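PDB 5EK8: lipoxygenase from Cyanothece sp., which probably acts as a 9R-lipoxygenase, using a non-heme iron to insert both atoms of molecular oxygen into its substrate. Local coordinates for residues 66-70 and 481-487; 189-194 and 623-627; 230-234 and 578-583; 429-434 and 497-503; 437-441 and 523-527. One frame throughout, in Å; residues are numbered along the deposited sequence.

Contact 1: 66-70 and 481-487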
# COMPACT_ATOMS: atom_id res chain seq x y z
N LYS A 66 14.02 -19.60 11.60
CA LYS A 66 15.31 -19.03 11.25
C LYS A 66 15.79 -18.18 12.42
O LYS A 66 14.98 -17.74 13.23
CB LYS A 66 15.22 -18.19 9.97
CG LYS A 66 15.02 -19.00 8.70
CD LYS A 66 15.24 -18.13 7.48
CE LYS A 66 15.04 -18.92 6.20
NZ LYS A 66 15.31 -18.09 5.00
N PRO A 67 17.10 -17.94 12.50
CA PRO A 67 17.63 -17.11 13.60
C PRO A 67 17.11 -15.68 13.56
O PRO A 67 17.05 -15.07 12.49
CB PRO A 67 19.14 -17.15 13.37
CG PRO A 67 19.32 -17.58 11.96
CD PRO A 67 18.18 -18.50 11.68
N LEU A 68 16.73 -15.16 14.73
CA LEU A 68 16.41 -13.75 14.89
C LEU A 68 17.71 -12.98 15.10
O LEU A 68 18.22 -12.89 16.22
CB LEU A 68 15.45 -13.53 16.06
CG LEU A 68 14.76 -12.18 16.17
CD1 LEU A 68 13.81 -11.97 15.01
CD2 LEU A 68 14.00 -12.07 17.49
N HIS A 69 18.24 -12.44 14.02
CA HIS A 69 19.61 -11.94 13.98
C HIS A 69 19.76 -10.47 14.32
O HIS A 69 18.92 -9.64 13.97
CB HIS A 69 20.19 -12.19 12.59
CG HIS A 69 19.38 -11.59 11.50
ND1 HIS A 69 18.30 -12.24 10.92
CD2 HIS A 69 19.46 -10.39 10.87
CE1 HIS A 69 17.77 -11.47 9.99
NE2 HIS A 69 18.46 -10.34 9.94
N ASN A 70 20.86 -10.15 15.01
CA ASN A 70 21.27 -8.77 15.27
C ASN A 70 20.18 -7.92 15.90
O ASN A 70 20.03 -6.75 15.55
CB ASN A 70 21.75 -8.12 13.97
CG ASN A 70 22.76 -8.97 13.21
OD1 ASN A 70 23.33 -9.91 13.76
ND2 ASN A 70 22.97 -8.64 11.94
N GLU A 481 27.39 -6.41 6.59
CA GLU A 481 26.18 -7.02 7.13
C GLU A 481 25.27 -7.48 6.00
O GLU A 481 24.05 -7.31 6.06
CB GLU A 481 25.45 -6.04 8.05
CG GLU A 481 26.21 -5.70 9.32
CD GLU A 481 26.32 -6.88 10.29
OE1 GLU A 481 25.75 -7.96 10.00
OE2 GLU A 481 26.98 -6.72 11.34
N TRP A 482 25.88 -8.08 4.99
CA TRP A 482 25.17 -8.55 3.81
C TRP A 482 24.26 -9.73 4.13
O TRP A 482 23.28 -10.00 3.42
CB TRP A 482 26.17 -8.93 2.71
CG TRP A 482 25.53 -9.36 1.44
CD1 TRP A 482 25.33 -10.64 1.02
CD2 TRP A 482 25.01 -8.51 0.42
NE1 TRP A 482 24.71 -10.64 -0.21
CE2 TRP A 482 24.50 -9.34 -0.59
CE3 TRP A 482 24.91 -7.12 0.27
CZ2 TRP A 482 23.91 -8.84 -1.75
CZ3 TRP A 482 24.32 -6.62 -0.88
CH2 TRP A 482 23.83 -7.48 -1.88
N VAL A 483 24.58 -10.44 5.21
CA VAL A 483 23.78 -11.57 5.67
C VAL A 483 22.32 -11.15 5.86
O VAL A 483 21.40 -11.91 5.55
CB VAL A 483 24.35 -12.14 6.99
CG1 VAL A 483 23.36 -13.10 7.63
CG2 VAL A 483 25.68 -12.83 6.72
N GLU A 484 22.13 -9.93 6.36
CA GLU A 484 20.79 -9.38 6.51
C GLU A 484 20.10 -9.28 5.16
O GLU A 484 18.92 -9.61 5.03
CB GLU A 484 20.85 -8.00 7.19
CG GLU A 484 21.29 -8.05 8.65
CD GLU A 484 20.97 -6.78 9.41
OE1 GLU A 484 20.54 -5.79 8.78
OE2 GLU A 484 21.14 -6.76 10.65
N ILE A 485 20.84 -8.85 4.14
CA ILE A 485 20.28 -8.78 2.79
C ILE A 485 19.88 -10.16 2.30
O ILE A 485 18.86 -10.32 1.63
CB ILE A 485 21.27 -8.15 1.79
CG1 ILE A 485 21.67 -6.75 2.24
CG2 ILE A 485 20.67 -8.13 0.39
CD1 ILE A 485 20.49 -5.81 2.48
N ARG A 486 20.68 -11.17 2.64
CA ARG A 486 20.34 -12.53 2.24
C ARG A 486 19.06 -13.01 2.92
O ARG A 486 18.19 -13.58 2.26
CB ARG A 486 21.48 -13.50 2.54
CG ARG A 486 21.20 -14.91 2.04
CD ARG A 486 22.37 -15.86 2.22
NE ARG A 486 22.08 -17.16 1.63
CZ ARG A 486 22.97 -18.13 1.46
NH1 ARG A 486 24.23 -17.96 1.82
NH2 ARG A 486 22.59 -19.28 0.91
N ARG A 487 18.95 -12.80 4.22
CA ARG A 487 17.75 -13.21 4.95
C ARG A 487 16.51 -12.48 4.43
O ARG A 487 15.42 -13.06 4.33
CB ARG A 487 17.91 -12.96 6.45
CG ARG A 487 18.99 -13.83 7.08
CD ARG A 487 18.67 -15.31 6.89
NE ARG A 487 19.81 -16.15 7.25
CZ ARG A 487 20.71 -16.59 6.38
NH1 ARG A 487 20.60 -16.28 5.10
NH2 ARG A 487 21.71 -17.36 6.79

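Contact 2: 189-194 and 623-627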
# COMPACT_ATOMS: atom_id res chain seq x y z
N GLY A 189 0.34 12.24 14.28
CA GLY A 189 -0.13 13.19 13.29
C GLY A 189 -1.05 12.54 12.28
O GLY A 189 -2.15 13.03 12.02
N ARG A 190 -0.59 11.44 11.70
CA ARG A 190 -1.37 10.64 10.75
C ARG A 190 -2.73 10.25 11.35
O ARG A 190 -3.77 10.39 10.69
CB ARG A 190 -0.56 9.40 10.34
CG ARG A 190 -1.34 8.26 9.72
CD ARG A 190 -2.03 8.67 8.43
NE ARG A 190 -2.82 7.58 7.87
CZ ARG A 190 -3.91 7.07 8.43
NH1 ARG A 190 -4.56 6.07 7.84
NH2 ARG A 190 -4.36 7.54 9.59
N LYS A 191 -2.70 9.80 12.60
CA LYS A 191 -3.92 9.48 13.34
C LYS A 191 -4.86 10.69 13.46
O LYS A 191 -6.05 10.60 13.16
CB LYS A 191 -3.57 8.96 14.73
CG LYS A 191 -2.87 7.61 14.76
CD LYS A 191 -3.03 6.95 16.12
CE LYS A 191 -2.40 5.55 16.16
NZ LYS A 191 -2.68 4.85 17.46
N PHE A 192 -4.30 11.81 13.91
CA PHE A 192 -5.08 13.03 14.12
C PHE A 192 -5.73 13.52 12.83
O PHE A 192 -6.92 13.87 12.82
CB PHE A 192 -4.19 14.13 14.70
CG PHE A 192 -3.83 13.91 16.14
CD1 PHE A 192 -4.53 13.00 16.91
CD2 PHE A 192 -2.80 14.63 16.72
CE1 PHE A 192 -4.20 12.80 18.25
CE2 PHE A 192 -2.47 14.44 18.05
CZ PHE A 192 -3.17 13.53 18.82
N GLN A 193 -4.96 13.55 11.75
CA GLN A 193 -5.50 13.93 10.44
C GLN A 193 -6.63 12.99 10.04
O GLN A 193 -7.67 13.43 9.55
CB GLN A 193 -4.40 13.92 9.38
CG GLN A 193 -3.41 15.05 9.49
CD GLN A 193 -2.78 15.39 8.16
OE1 GLN A 193 -3.24 14.92 7.11
NE2 GLN A 193 -1.73 16.20 8.19
N ALA A 194 -6.42 11.70 10.26
CA ALA A 194 -7.45 10.72 9.92
C ALA A 194 -8.75 11.02 10.64
O ALA A 194 -9.81 11.17 10.01
CB ALA A 194 -6.98 9.31 10.24
N GLY A 623 -8.18 12.89 1.38
CA GLY A 623 -8.19 14.00 2.31
C GLY A 623 -7.19 13.88 3.45
O GLY A 623 -6.78 14.88 4.04
N ILE A 624 -6.81 12.65 3.77
CA ILE A 624 -5.79 12.39 4.78
C ILE A 624 -4.41 12.37 4.13
O ILE A 624 -4.10 11.46 3.35
CB ILE A 624 -6.04 11.05 5.51
CG1 ILE A 624 -7.43 11.03 6.14
CG2 ILE A 624 -4.98 10.81 6.57
CD1 ILE A 624 -7.89 9.66 6.56
N LYS A 625 -3.59 13.36 4.45
CA LYS A 625 -2.32 13.53 3.74
C LYS A 625 -1.14 13.78 4.68
O LYS A 625 -0.58 14.87 4.68
CB LYS A 625 -2.44 14.67 2.72
CG LYS A 625 -1.43 14.60 1.59
CD LYS A 625 -1.91 15.39 0.38
CE LYS A 625 -1.08 15.07 -0.85
NZ LYS A 625 -1.70 15.63 -2.08
N TYR A 626 -0.77 12.77 5.46
CA TYR A 626 0.38 12.86 6.34
C TYR A 626 1.51 11.95 5.85
O TYR A 626 1.28 10.77 5.54
CB TYR A 626 -0.02 12.49 7.77
CG TYR A 626 1.08 12.61 8.81
CD1 TYR A 626 1.15 13.71 9.65
CD2 TYR A 626 2.03 11.61 8.96
CE1 TYR A 626 2.14 13.83 10.60
CE2 TYR A 626 3.04 11.72 9.91
CZ TYR A 626 3.08 12.83 10.73
OH TYR A 626 4.07 12.95 11.67
N GLY A 627 2.72 12.50 5.78
CA GLY A 627 3.87 11.74 5.32
C GLY A 627 4.27 12.09 3.90
O GLY A 627 3.94 11.38 2.95

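Contact 3: 230-234 and 578-583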
# COMPACT_ATOMS: atom_id res chain seq x y z
N PRO A 230 -16.97 19.89 -3.68
CA PRO A 230 -16.78 19.56 -5.10
C PRO A 230 -15.42 18.90 -5.35
O PRO A 230 -14.54 18.99 -4.51
CB PRO A 230 -16.86 20.92 -5.79
CG PRO A 230 -16.40 21.88 -4.75
CD PRO A 230 -16.92 21.34 -3.45
N ASN A 231 -15.28 18.25 -6.50
CA ASN A 231 -14.01 17.65 -6.89
C ASN A 231 -13.46 18.36 -8.11
O ASN A 231 -14.02 19.37 -8.54
CB ASN A 231 -14.16 16.16 -7.19
CG ASN A 231 -14.76 15.89 -8.55
OD1 ASN A 231 -15.74 16.53 -8.95
ND2 ASN A 231 -14.17 14.95 -9.29
N LEU A 232 -12.39 17.83 -8.68
CA LEU A 232 -11.72 18.49 -9.79
C LEU A 232 -12.64 18.67 -11.00
O LEU A 232 -12.69 19.76 -11.59
CB LEU A 232 -10.48 17.70 -10.21
CG LEU A 232 -9.78 18.24 -11.46
CD1 LEU A 232 -9.31 19.66 -11.24
CD2 LEU A 232 -8.62 17.32 -11.88
N THR A 233 -13.38 17.62 -11.36
CA THR A 233 -14.21 17.67 -12.56
C THR A 233 -15.40 18.62 -12.39
O THR A 233 -15.76 19.34 -13.33
CB THR A 233 -14.72 16.25 -12.95
OG1 THR A 233 -15.39 15.64 -11.84
CG2 THR A 233 -13.57 15.38 -13.38
N ILE A 234 -15.98 18.64 -11.20
CA ILE A 234 -17.05 19.58 -10.90
C ILE A 234 -16.56 21.02 -11.06
O ILE A 234 -17.19 21.82 -11.74
CB ILE A 234 -17.63 19.37 -9.49
CG1 ILE A 234 -18.41 18.06 -9.43
CG2 ILE A 234 -18.53 20.54 -9.10
CD1 ILE A 234 -18.84 17.66 -8.04
N SER A 578 -10.14 11.41 -5.92
CA SER A 578 -11.17 12.44 -5.98
C SER A 578 -11.32 13.00 -7.39
O SER A 578 -12.43 13.21 -7.86
CB SER A 578 -10.86 13.58 -5.01
OG SER A 578 -11.73 13.53 -3.90
N ASP A 579 -10.18 13.22 -8.04
CA ASP A 579 -10.17 13.83 -9.37
C ASP A 579 -10.88 12.97 -10.40
O ASP A 579 -11.42 13.49 -11.38
CB ASP A 579 -8.73 14.08 -9.83
CG ASP A 579 -7.98 15.01 -8.90
OD1 ASP A 579 -8.62 15.61 -8.02
OD2 ASP A 579 -6.75 15.14 -9.06
N GLU A 580 -10.89 11.67 -10.19
CA GLU A 580 -11.50 10.76 -11.15
C GLU A 580 -12.90 10.35 -10.73
O GLU A 580 -13.78 10.20 -11.57
CB GLU A 580 -10.63 9.52 -11.36
CG GLU A 580 -10.41 9.18 -12.82
CD GLU A 580 -9.53 10.20 -13.53
OE1 GLU A 580 -8.48 10.57 -12.97
OE2 GLU A 580 -9.90 10.62 -14.65
N GLY A 581 -13.11 10.17 -9.43
CA GLY A 581 -14.35 9.58 -8.96
C GLY A 581 -15.13 10.36 -7.93
O GLY A 581 -16.07 9.83 -7.34
N GLY A 582 -14.74 11.62 -7.70
CA GLY A 582 -15.43 12.47 -6.75
C GLY A 582 -16.81 12.90 -7.20
O GLY A 582 -17.68 13.18 -6.38
N GLU A 583 -17.02 12.94 -8.52
CA GLU A 583 -18.30 13.35 -9.09
C GLU A 583 -19.05 12.16 -9.70
O GLU A 583 -18.63 11.58 -10.69
CB GLU A 583 -18.08 14.43 -10.15
CG GLU A 583 -19.35 14.84 -10.87
CD GLU A 583 -19.10 15.86 -11.96
OE1 GLU A 583 -18.00 15.84 -12.55
OE2 GLU A 583 -20.01 16.69 -12.22

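Contact 4: 429-434 and 497-503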
# COMPACT_ATOMS: atom_id res chain seq x y z
N THR A 429 -5.12 -11.53 -6.87
CA THR A 429 -4.21 -12.68 -6.88
C THR A 429 -3.58 -12.87 -8.25
O THR A 429 -2.38 -13.12 -8.36
CB THR A 429 -4.93 -13.98 -6.45
OG1 THR A 429 -6.05 -14.23 -7.31
CG2 THR A 429 -5.39 -13.90 -5.01
N GLU A 430 -4.41 -12.75 -9.29
CA GLU A 430 -3.92 -12.81 -10.67
C GLU A 430 -2.73 -11.88 -10.90
O GLU A 430 -1.65 -12.34 -11.28
CB GLU A 430 -5.03 -12.47 -11.67
CG GLU A 430 -5.84 -13.66 -12.13
CD GLU A 430 -7.05 -13.27 -12.97
OE1 GLU A 430 -7.13 -12.09 -13.37
OE2 GLU A 430 -7.91 -14.13 -13.22
N VAL A 431 -2.90 -10.58 -10.66
CA VAL A 431 -1.80 -9.68 -11.01
C VAL A 431 -0.62 -9.74 -10.02
O VAL A 431 0.53 -9.59 -10.43
CB VAL A 431 -2.27 -8.22 -11.14
CG1 VAL A 431 -3.13 -8.07 -12.38
CG2 VAL A 431 -3.02 -7.78 -9.89
N VAL A 432 -0.89 -9.99 -8.74
CA VAL A 432 0.19 -10.00 -7.75
C VAL A 432 1.06 -11.25 -7.95
O VAL A 432 2.25 -11.25 -7.64
CB VAL A 432 -0.35 -9.93 -6.29
CG1 VAL A 432 0.77 -10.13 -5.28
CG2 VAL A 432 -1.04 -8.59 -6.04
N ALA A 433 0.48 -12.29 -8.53
CA ALA A 433 1.25 -13.49 -8.85
C ALA A 433 2.29 -13.26 -9.95
O ALA A 433 3.04 -14.18 -10.30
CB ALA A 433 0.32 -14.63 -9.23
N THR A 434 2.34 -12.05 -10.50
CA THR A 434 3.28 -11.74 -11.59
C THR A 434 4.21 -10.57 -11.29
O THR A 434 5.10 -10.27 -12.09
CB THR A 434 2.53 -11.42 -12.89
OG1 THR A 434 2.00 -10.08 -12.82
CG2 THR A 434 1.39 -12.39 -13.12
N MET A 497 3.97 -15.07 -3.59
CA MET A 497 3.02 -15.97 -4.22
C MET A 497 3.74 -16.94 -5.13
O MET A 497 4.85 -16.66 -5.59
CB MET A 497 1.97 -15.20 -5.03
CG MET A 497 1.12 -14.25 -4.21
SD MET A 497 -0.23 -13.55 -5.20
CE MET A 497 -1.40 -14.91 -5.21
N PRO A 498 3.13 -18.10 -5.38
CA PRO A 498 3.65 -18.91 -6.48
C PRO A 498 3.42 -18.20 -7.80
O PRO A 498 2.31 -17.74 -8.05
CB PRO A 498 2.82 -20.21 -6.38
CG PRO A 498 1.64 -19.86 -5.54
CD PRO A 498 2.11 -18.80 -4.60
N TYR A 499 4.46 -18.10 -8.63
CA TYR A 499 4.35 -17.45 -9.93
C TYR A 499 3.33 -18.11 -10.84
O TYR A 499 3.25 -19.34 -10.93
CB TYR A 499 5.72 -17.41 -10.62
CG TYR A 499 5.68 -16.85 -12.03
CD1 TYR A 499 5.35 -15.52 -12.27
CD2 TYR A 499 5.99 -17.65 -13.12
CE1 TYR A 499 5.32 -15.01 -13.57
CE2 TYR A 499 5.97 -17.15 -14.41
CZ TYR A 499 5.64 -15.83 -14.63
OH TYR A 499 5.62 -15.36 -15.92
N GLN A 500 2.57 -17.27 -11.53
CA GLN A 500 1.55 -17.70 -12.48
C GLN A 500 1.49 -16.68 -13.60
O GLN A 500 1.10 -15.55 -13.37
CB GLN A 500 0.19 -17.83 -11.79
CG GLN A 500 -0.97 -18.16 -12.73
CD GLN A 500 -2.32 -18.00 -12.06
OE1 GLN A 500 -2.71 -16.89 -11.69
NE2 GLN A 500 -3.03 -19.11 -11.89
N PRO A 501 1.91 -17.08 -14.81
CA PRO A 501 1.93 -16.18 -15.97
C PRO A 501 0.59 -15.48 -16.12
O PRO A 501 -0.45 -16.11 -15.89
CB PRO A 501 2.21 -17.13 -17.13
CG PRO A 501 3.05 -18.19 -16.53
CD PRO A 501 2.48 -18.40 -15.14
N ILE A 502 0.63 -14.20 -16.48
CA ILE A 502 -0.54 -13.34 -16.43
C ILE A 502 -1.75 -13.93 -17.16
O ILE A 502 -1.62 -14.58 -18.19
CB ILE A 502 -0.24 -11.93 -17.00
CG1 ILE A 502 -1.28 -10.92 -16.52
CG2 ILE A 502 -0.13 -11.94 -18.52
CD1 ILE A 502 -1.45 -10.90 -15.02
N GLU A 503 -2.92 -13.73 -16.56
CA GLU A 503 -4.19 -14.12 -17.14
C GLU A 503 -5.27 -13.17 -16.65
O GLU A 503 -5.07 -12.45 -15.66
CB GLU A 503 -4.53 -15.58 -16.80
CG GLU A 503 -4.55 -15.90 -15.32
CD GLU A 503 -4.87 -17.36 -15.04
OE1 GLU A 503 -6.00 -17.65 -14.61
OE2 GLU A 503 -3.98 -18.22 -15.26

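Contact 5: 437-441 and 523-527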
# COMPACT_ATOMS: atom_id res chain seq x y z
N TRP A 437 10.48 -7.37 -8.92
CA TRP A 437 11.30 -6.16 -8.94
C TRP A 437 12.31 -6.11 -10.08
O TRP A 437 12.75 -5.03 -10.47
CB TRP A 437 12.05 -6.03 -7.61
CG TRP A 437 12.82 -7.26 -7.24
CD1 TRP A 437 12.38 -8.29 -6.46
CD2 TRP A 437 14.15 -7.60 -7.64
NE1 TRP A 437 13.36 -9.25 -6.35
CE2 TRP A 437 14.46 -8.85 -7.06
CE3 TRP A 437 15.12 -6.97 -8.43
CZ2 TRP A 437 15.69 -9.48 -7.25
CZ3 TRP A 437 16.34 -7.60 -8.62
CH2 TRP A 437 16.61 -8.84 -8.03
N LYS A 438 12.68 -7.27 -10.62
CA LYS A 438 13.81 -7.35 -11.55
C LYS A 438 13.52 -6.76 -12.92
O LYS A 438 12.45 -7.00 -13.50
CB LYS A 438 14.28 -8.80 -11.70
CG LYS A 438 15.72 -8.90 -12.18
CD LYS A 438 16.22 -10.33 -12.19
CE LYS A 438 17.72 -10.38 -12.43
NZ LYS A 438 18.22 -11.78 -12.50
N ASP A 439 14.49 -6.00 -13.43
CA ASP A 439 14.42 -5.37 -14.75
C ASP A 439 13.19 -4.47 -14.94
O ASP A 439 12.85 -4.10 -16.06
CB ASP A 439 14.46 -6.43 -15.85
CG ASP A 439 15.87 -6.91 -16.17
OD1 ASP A 439 16.78 -6.68 -15.34
OD2 ASP A 439 16.07 -7.52 -17.25
N TRP A 440 12.54 -4.12 -13.84
CA TRP A 440 11.37 -3.26 -13.88
C TRP A 440 11.77 -1.81 -14.09
O TRP A 440 12.67 -1.30 -13.41
CB TRP A 440 10.54 -3.42 -12.60
CG TRP A 440 9.18 -2.79 -12.67
CD1 TRP A 440 8.00 -3.43 -12.92
CD2 TRP A 440 8.86 -1.41 -12.48
NE1 TRP A 440 6.96 -2.53 -12.89
CE2 TRP A 440 7.46 -1.28 -12.63
CE3 TRP A 440 9.61 -0.27 -12.21
CZ2 TRP A 440 6.81 -0.05 -12.52
CZ3 TRP A 440 8.96 0.95 -12.09
CH2 TRP A 440 7.57 1.04 -12.24
N GLN A 441 11.12 -1.14 -15.03
CA GLN A 441 11.36 0.28 -15.30
C GLN A 441 10.07 0.94 -15.79
O GLN A 441 9.25 0.29 -16.45
CB GLN A 441 12.49 0.45 -16.31
CG GLN A 441 12.23 -0.22 -17.64
CD GLN A 441 13.39 -0.06 -18.61
OE1 GLN A 441 14.36 0.63 -18.32
NE2 GLN A 441 13.28 -0.71 -19.77
N LYS A 523 8.54 -10.17 -16.91
CA LYS A 523 9.50 -10.81 -17.81
C LYS A 523 9.55 -12.31 -17.56
O LYS A 523 10.31 -12.77 -16.71
CB LYS A 523 10.90 -10.21 -17.65
CG LYS A 523 11.05 -8.79 -18.14
CD LYS A 523 10.65 -7.80 -17.07
CE LYS A 523 10.70 -6.38 -17.61
NZ LYS A 523 10.01 -5.46 -16.69
N PRO A 524 8.74 -13.09 -18.30
CA PRO A 524 8.65 -14.54 -18.08
C PRO A 524 9.95 -15.26 -18.40
O PRO A 524 10.25 -16.28 -17.78
CB PRO A 524 7.52 -14.98 -19.03
CG PRO A 524 6.80 -13.71 -19.41
CD PRO A 524 7.86 -12.66 -19.40
N ASP A 525 10.71 -14.73 -19.35
CA ASP A 525 11.96 -15.36 -19.78
C ASP A 525 13.05 -15.27 -18.72
O ASP A 525 13.92 -16.15 -18.64
CB ASP A 525 12.45 -14.73 -21.08
CG ASP A 525 11.64 -15.19 -22.28
OD1 ASP A 525 12.03 -16.20 -22.91
OD2 ASP A 525 10.61 -14.56 -22.59
N LEU A 526 13.02 -14.22 -17.90
CA LEU A 526 13.96 -14.09 -16.80
C LEU A 526 13.70 -15.18 -15.76
O LEU A 526 12.59 -15.28 -15.23
CB LEU A 526 13.87 -12.71 -16.15
CG LEU A 526 14.79 -11.59 -16.65
CD1 LEU A 526 14.70 -11.41 -18.16
CD2 LEU A 526 14.46 -10.28 -15.94
N PRO A 527 14.72 -16.00 -15.46
CA PRO A 527 14.57 -17.13 -14.54
C PRO A 527 14.04 -16.71 -13.16
O PRO A 527 14.47 -15.70 -12.61
CB PRO A 527 15.99 -17.68 -14.42
CG PRO A 527 16.67 -17.26 -15.67
CD PRO A 527 16.07 -15.93 -16.04

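Contact 1: 66-70 and 481-487
His-69 sets its imidazole against one side of the first turns of helix 482-495, overlapping the aliphatic parts of Glu-484 and Arg-487, two residues three positions apart on the same side. Its CD2 lies 3.7 Å from CG of Glu-484, and its CE1 lies 3.8 Å from CB of Arg-487. The ring is tethered at both nitrogens: ND1 makes a weak bond to the carbonyl of Pro-67 within its own loop, while NE2 is hydrogen-bonded to the carbonyl of Asn-377.

Next along, Asn-70 gives the one firm hydrogen bond across the contact, ND2 to OE2 of Glu-484 at 2.9 Å and nearly straight at 163°. That carboxylate is also bonded to the backbone nitrogens of Arg-379, Lys-380 and Asn-381, just past helix 337-377. At the other end, CD of Lys-66 comes within 4.5 Å of CD of Arg-487; both charges form salt bridges with Glu-490.

The loop 66-70 joins strands 53-61 and 72-79 of the PLAT beta domain, which follows the N-terminal helices. At this point its boundary with the helical catalytic part is held by a hydrogen bond and the Lys-66 to Glu-490 salt bridge, with aliphatic carbons of charged side chains packing on the His-69 ring.

Contact 2: 189-194 and 623-627
This is a helix-on-loop contact in the catalytic domain of the lipoxygenase fold: the start of long helix 188-214 rests on the chain leaving helix 608-623, close to the C-terminal iron ligand. Ile-624 comes first. Its CD1 sits 3.6 Å from CA and 3.8 Å from CB of Ala-194, while its CG2 lies over one face of the Arg-190 guanidinium. The isoleucine side chain is also about 4 Å from that of Ile-668, which binds the iron, and NH1 of Arg-190 is hydrogen-bonded to the carbonyl of Asn-667.

Lys-625 takes part through its backbone: its N donates to OE1 of Gln-193 at 3.1 Å, while its CA-to-CB bond points away from the helix. Tyr-626 then lays one ring face over the helix backbone, with CD1 3.5 Å from N of Arg-190; its hydroxyl is bonded to Asp-634. Glycine at 189 lets the ring come this close: CE1 is 3.6 Å from CA of Gly-189, and an ideal CB there would lie only 2.3 Å from that same CE1.

Contact 3: 230-234 and 578-583
Here the N-terminus of one helix docks on the short helix 577-581 and the residues that follow it, at the periphery of the helical catalytic domain, with an N-cap asparagine as the joint. Asn-231 precedes helix 232-239 and caps it, its OD1 accepting from N of Ile-234 at 3.1 Å. ND2 donates across the contact to O of Ser-578 at 2.8 Å and, within its own segment, to OG1 of Thr-233 at 2.9 Å. Ser-578 O also takes the backbone N of Gly-582 at 2.8 Å, so the cap grips a carbonyl already used inside the other segment.

The chain of bonds runs on through Thr-233, whose OG1 donates to OE1 of Glu-583 at 2.7 Å; that carboxylate has a second partner in a salt bridge to Arg-245. An ideal CB on Gly-582 would fall 2.6 Å from CB of Asn-231, a clash, and CG1 of Ile-234 lies 3.4 Å from CD of Glu-583.

Helix 247-256 closes one side by setting Tyr-249 against Leu-232 and Thr-233. From helix 221-227, Gln-225 touches Ile-234 and Glu-583 and bonds to the carbonyl of Gly-582, while helix 577-581 follows directly on the iron-binding helix 549-574.

Contact 4: 429-434 and 497-503
Met-497 gives up the most surface, pushing its thioether under the last turn of helix 421-432. SD lies 3.6 Å from CG1 of Val-432 and 3.6 Å from N of Ala-433, and CE reaches to 3.9 Å from CB of Thr-429.

Ala-433, the next most covered, has left the helix, and its carbonyl turns to the loop: O accepts a weak hydrogen bond from N of Gln-500 at 3.4 Å and a CA-H...O contact from CA of Tyr-499 at 3.5 Å. The loop 497-503, on its way from helix 482-495 to strand 513-515, thus wraps the C-terminal end of helix 421-432 in the catalytic domain. Val-431 and Val-432 also touch helix 337-377, the long helix that supplies the iron ligands His-359 and His-364.

Glu-430 is the third. Its CG meets CG of Glu-503 at 4.1 Å although the two carboxylates are alike in charge; OE2 of Glu-430 lies 4.2 Å from OE1 of Glu-503 and is hydrogen-bonded to Gln-426. Nearby, CD1 of Ile-502 lies 3.7 Å from CG2 of Thr-434, whose OG1 donates to O of Val-431 at 2.8 Å.

Contact 5: 437-441 and 523-527
Both segments bend sharply. Residues 437-440 make a type II beta turn, with Asp-439 at its third position in left-handed backbone angles (56/16) and a weak closing bond of 3.5 Å from N of Trp-440 to O of Trp-437. In 523-527 the chain also folds back, N of Leu-526 making a weak 3.3 Å bond to O of Lys-523 over Pro-524 and Asp-525.

Lys-523 spans the gap between them. Its NZ gives a weak hydrogen bond to O of Asp-439 at 3.2 Å and has further partners in the carbonyls of Gly-519 and Leu-521, so the ammonium is shared among three backbone oxygens. Leu-526 adds packing: CD2 stands 4.1 Å from CD of Lys-438 and 3.5 Å from OD2 of Asp-439.

Behind the turn, the buried Trp-440 ring lies edge-to-face with His-561 and with His-565 on helix 549-574, the helix that carries the iron ligands His-570 and Asn-574. The whole is a meeting of two surface loops, in which a type II turn offers a backbone carbonyl to a lysine from the neighbouring loop.

Overall arrangement
Contacts 4 and 5 form one patch: 429-434 runs almost directly into 437-441, and OH of Tyr-499 packs on CB of Pro-524 at 3.7 Å. Contact 5 is a surface affair of weak bonds; contact 4, partly buried like contacts 1 to 3, is the most apolar and the largest. Helix 482-495 begins in contact 1 and leads into the loop of contact 4. Contacts 2 and 3 lie 21 Å apart between centres, contact 2 across the chain's centre from contacts 4 and 5, and contact 3 opposite contact 1. Contacts 2 and 3 each use a side-chain amide hydrogen-bonded to backbone; in contact 1 the amide meets a carboxylate instead, with salt bridges to Glu-490 alongside.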